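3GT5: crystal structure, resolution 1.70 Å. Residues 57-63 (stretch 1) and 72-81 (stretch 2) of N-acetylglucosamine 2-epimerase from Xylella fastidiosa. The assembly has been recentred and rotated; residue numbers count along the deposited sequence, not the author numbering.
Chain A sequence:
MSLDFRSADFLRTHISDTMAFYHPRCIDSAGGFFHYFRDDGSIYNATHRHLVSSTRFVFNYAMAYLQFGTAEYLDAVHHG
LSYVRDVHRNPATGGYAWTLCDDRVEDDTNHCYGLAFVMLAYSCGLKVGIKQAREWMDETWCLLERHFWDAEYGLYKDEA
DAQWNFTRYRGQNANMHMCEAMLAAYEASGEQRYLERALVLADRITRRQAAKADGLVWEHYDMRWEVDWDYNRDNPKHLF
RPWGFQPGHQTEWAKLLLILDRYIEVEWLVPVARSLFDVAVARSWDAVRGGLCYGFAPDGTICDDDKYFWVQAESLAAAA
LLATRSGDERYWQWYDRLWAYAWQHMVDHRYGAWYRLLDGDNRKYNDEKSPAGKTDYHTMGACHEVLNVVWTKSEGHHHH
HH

Stretch 1, residues 57-63: FVFNYAM
Stretch 2 (72-81) EYLDAVHHGL

At the apolar centre of the contact between helical segments 57-63 and 72-81, V77 (chi1 169°, t) brings CG2 against the opposing backbone, 3.3 Å from A62 N and 3.7 Å from Y61 C; the same CG2 lies 3.8 Å from A62 CB and 3.9 Å from Y61 CB. V58, also t (168°), sets CG2 3.7 Å from G80 C and 3.8 Å from L81 N. G80 makes room for it: an ideal CB there would lie 2.8 Å from V58 CG2, a clash. V58 CG1 meets L81 CD2 at 4.0 Å, with L81 in the m,t rotamer (-72°, 165°). The methyl groups leave no donor unpaired, because A62 N and L81 N are hydrogen-bonded within their own helices to V58 O and V77 O, 2.9 Å each.

The segments pack nearly antiparallel, N-to-C directions 156° apart (signed crossing angle -156°), axes 8.2 Å apart at closest approach. Backbone angles are helical throughout, near phi -60° and psi -45°. The register is set by V58 CA to V77 CA and Y61 CA to Y73 CA, each 5.2 Å.

Y61 points toward the other helix, chi1 -84° (m) and chi2 -75°, and lays one ring face over A76. A76 CB is 3.4 Å from the centroid of the Y61 ring and 7° off its normal, a CH-pi contact. Y73 (chi1 -66°, m; chi2 -13°) comes to the edge of that ring, Y73 CD1 to Y61 CD1 3.7 Å; the planes meet obliquely at 61°, with ring centroids 5.7 Å apart.

No hydrogen bond crosses the contact, which buries 373 Å² in total. At its polar edge, Y61 OH is hydrogen-bonded elsewhere in the structure, E72 and D75 are exposed, and H78 (chi1 -77°, chi2 73°) turns back on its own helix, ND1 donating to L74 O at 3.2 Å.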

# COMPACT_ATOMS: atom_id res chain seq x y z
N PHE A 57 8.86 4.44 4.39
CA PHE A 57 9.79 4.19 5.51
C PHE A 57 9.36 4.91 6.80
O PHE A 57 9.61 4.41 7.88
CB PHE A 57 11.20 4.64 5.19
CG PHE A 57 12.06 3.58 4.55
CD1 PHE A 57 12.40 2.42 5.24
CD2 PHE A 57 12.59 3.79 3.29
CE1 PHE A 57 13.22 1.46 4.64
CE2 PHE A 57 13.43 2.83 2.69
CZ PHE A 57 13.73 1.67 3.38
N VAL A 58 8.71 6.07 6.70
CA VAL A 58 8.11 6.69 7.90
C VAL A 58 7.05 5.78 8.51
O VAL A 58 7.01 5.58 9.71
CB VAL A 58 7.50 8.04 7.55
CG1 VAL A 58 6.61 8.62 8.69
CG2 VAL A 58 8.57 9.02 7.19
N PHE A 59 6.18 5.19 7.68
CA PHE A 59 5.21 4.19 8.17
C PHE A 59 5.93 3.02 8.88
O PHE A 59 5.52 2.65 9.98
CB PHE A 59 4.31 3.71 7.00
CG PHE A 59 3.44 2.55 7.32
CD1 PHE A 59 2.10 2.75 7.63
CD2 PHE A 59 3.93 1.24 7.25
CE1 PHE A 59 1.26 1.67 7.89
CE2 PHE A 59 3.08 0.13 7.54
CZ PHE A 59 1.75 0.37 7.85
N ASN A 60 6.93 2.41 8.23
CA ASN A 60 7.69 1.25 8.74
C ASN A 60 8.08 1.56 10.18
O ASN A 60 7.85 0.79 11.11
CB ASN A 60 9.04 1.06 8.02
CG ASN A 60 8.98 0.36 6.67
OD1 ASN A 60 7.91 0.15 6.07
ND2 ASN A 60 10.19 -0.06 6.18
N TYR A 61 8.71 2.70 10.35
CA TYR A 61 9.32 2.98 11.66
C TYR A 61 8.28 3.42 12.67
O TYR A 61 8.39 3.06 13.86
CB TYR A 61 10.39 4.03 11.50
CG TYR A 61 11.76 3.52 11.05
CD1 TYR A 61 12.58 2.86 11.95
CD2 TYR A 61 12.25 3.78 9.78
CE1 TYR A 61 13.81 2.40 11.58
CE2 TYR A 61 13.51 3.36 9.39
CZ TYR A 61 14.28 2.64 10.32
OH TYR A 61 15.57 2.24 10.01
N ALA A 62 7.26 4.18 12.23
CA ALA A 62 6.16 4.56 13.15
C ALA A 62 5.41 3.38 13.69
O ALA A 62 5.20 3.29 14.87
CB ALA A 62 5.21 5.55 12.51
N MET A 63 5.01 2.43 12.82
CA MET A 63 4.25 1.28 13.26
C MET A 63 5.14 0.37 14.15
O MET A 63 4.68 -0.18 15.14
CB MET A 63 3.67 0.55 12.05
CG MET A 63 2.67 1.41 11.24
SD MET A 63 1.17 1.97 12.14
CE MET A 63 0.45 0.36 12.32
N GLU A 72 15.26 4.30 18.87
CA GLU A 72 15.86 4.45 17.57
C GLU A 72 14.78 4.55 16.47
O GLU A 72 14.97 5.25 15.47
CB GLU A 72 16.86 3.32 17.28
CG GLU A 72 18.20 3.46 18.03
CD GLU A 72 19.32 2.56 17.49
OE1 GLU A 72 20.35 2.41 18.21
OE2 GLU A 72 19.19 2.00 16.38
N TYR A 73 13.64 3.91 16.67
CA TYR A 73 12.57 3.92 15.65
C TYR A 73 11.85 5.25 15.65
O TYR A 73 11.54 5.78 14.57
CB TYR A 73 11.59 2.80 15.86
CG TYR A 73 12.16 1.39 15.68
CD1 TYR A 73 13.39 1.15 15.09
CD2 TYR A 73 11.40 0.30 16.06
CE1 TYR A 73 13.87 -0.17 14.93
CE2 TYR A 73 11.87 -1.00 15.88
CZ TYR A 73 13.09 -1.23 15.33
OH TYR A 73 13.51 -2.54 15.19
N LEU A 74 11.59 5.80 16.84
CA LEU A 74 11.02 7.16 16.94
C LEU A 74 11.94 8.21 16.32
O LEU A 74 11.49 9.08 15.60
CB LEU A 74 10.66 7.52 18.40
CG LEU A 74 9.91 8.86 18.68
CD1 LEU A 74 8.60 8.92 17.94
CD2 LEU A 74 9.67 9.01 20.17
N ASP A 75 13.24 8.13 16.58
CA ASP A 75 14.22 9.01 15.93
C ASP A 75 14.18 8.95 14.40
O ASP A 75 14.34 10.00 13.72
CB ASP A 75 15.64 8.66 16.37
CG ASP A 75 15.90 8.97 17.83
OD1 ASP A 75 15.12 9.76 18.41
OD2 ASP A 75 16.91 8.47 18.37
N ALA A 76 14.01 7.73 13.88
CA ALA A 76 13.95 7.51 12.44
C ALA A 76 12.67 8.09 11.84
O ALA A 76 12.72 8.58 10.71
CB ALA A 76 14.07 6.01 12.07
N VAL A 77 11.55 8.05 12.56
CA VAL A 77 10.30 8.73 12.12
C VAL A 77 10.55 10.23 11.91
O VAL A 77 10.20 10.79 10.84
CB VAL A 77 9.12 8.51 13.12
CG1 VAL A 77 7.89 9.43 12.80
CG2 VAL A 77 8.67 7.05 13.16
N HIS A 78 11.18 10.88 12.90
CA HIS A 78 11.56 12.32 12.77
C HIS A 78 12.50 12.62 11.57
O HIS A 78 12.26 13.52 10.78
CB HIS A 78 12.22 12.83 14.09
CG HIS A 78 11.24 13.12 15.19
ND1 HIS A 78 10.58 12.14 15.90
CD2 HIS A 78 10.79 14.30 15.70
CE1 HIS A 78 9.79 12.69 16.81
NE2 HIS A 78 9.90 14.00 16.70
N HIS A 79 13.55 11.82 11.43
CA HIS A 79 14.47 11.92 10.33
C HIS A 79 13.74 11.81 8.97
O HIS A 79 13.99 12.60 8.06
CB HIS A 79 15.54 10.81 10.50
CG HIS A 79 16.59 10.77 9.45
ND1 HIS A 79 17.74 11.54 9.51
CD2 HIS A 79 16.74 9.97 8.36
CE1 HIS A 79 18.50 11.27 8.46
NE2 HIS A 79 17.93 10.30 7.76
N GLY A 80 12.87 10.79 8.85
CA GLY A 80 12.12 10.56 7.61
C GLY A 80 11.16 11.68 7.28
O GLY A 80 11.02 12.07 6.12
N LEU A 81 10.45 12.16 8.29
CA LEU A 81 9.54 13.29 8.08
C LEU A 81 10.28 14.58 7.70
O LEU A 81 9.77 15.37 6.89
CB LEU A 81 8.63 13.50 9.28
CG LEU A 81 7.56 12.45 9.46
CD1 LEU A 81 6.99 12.53 10.83
CD2 LEU A 81 6.42 12.62 8.38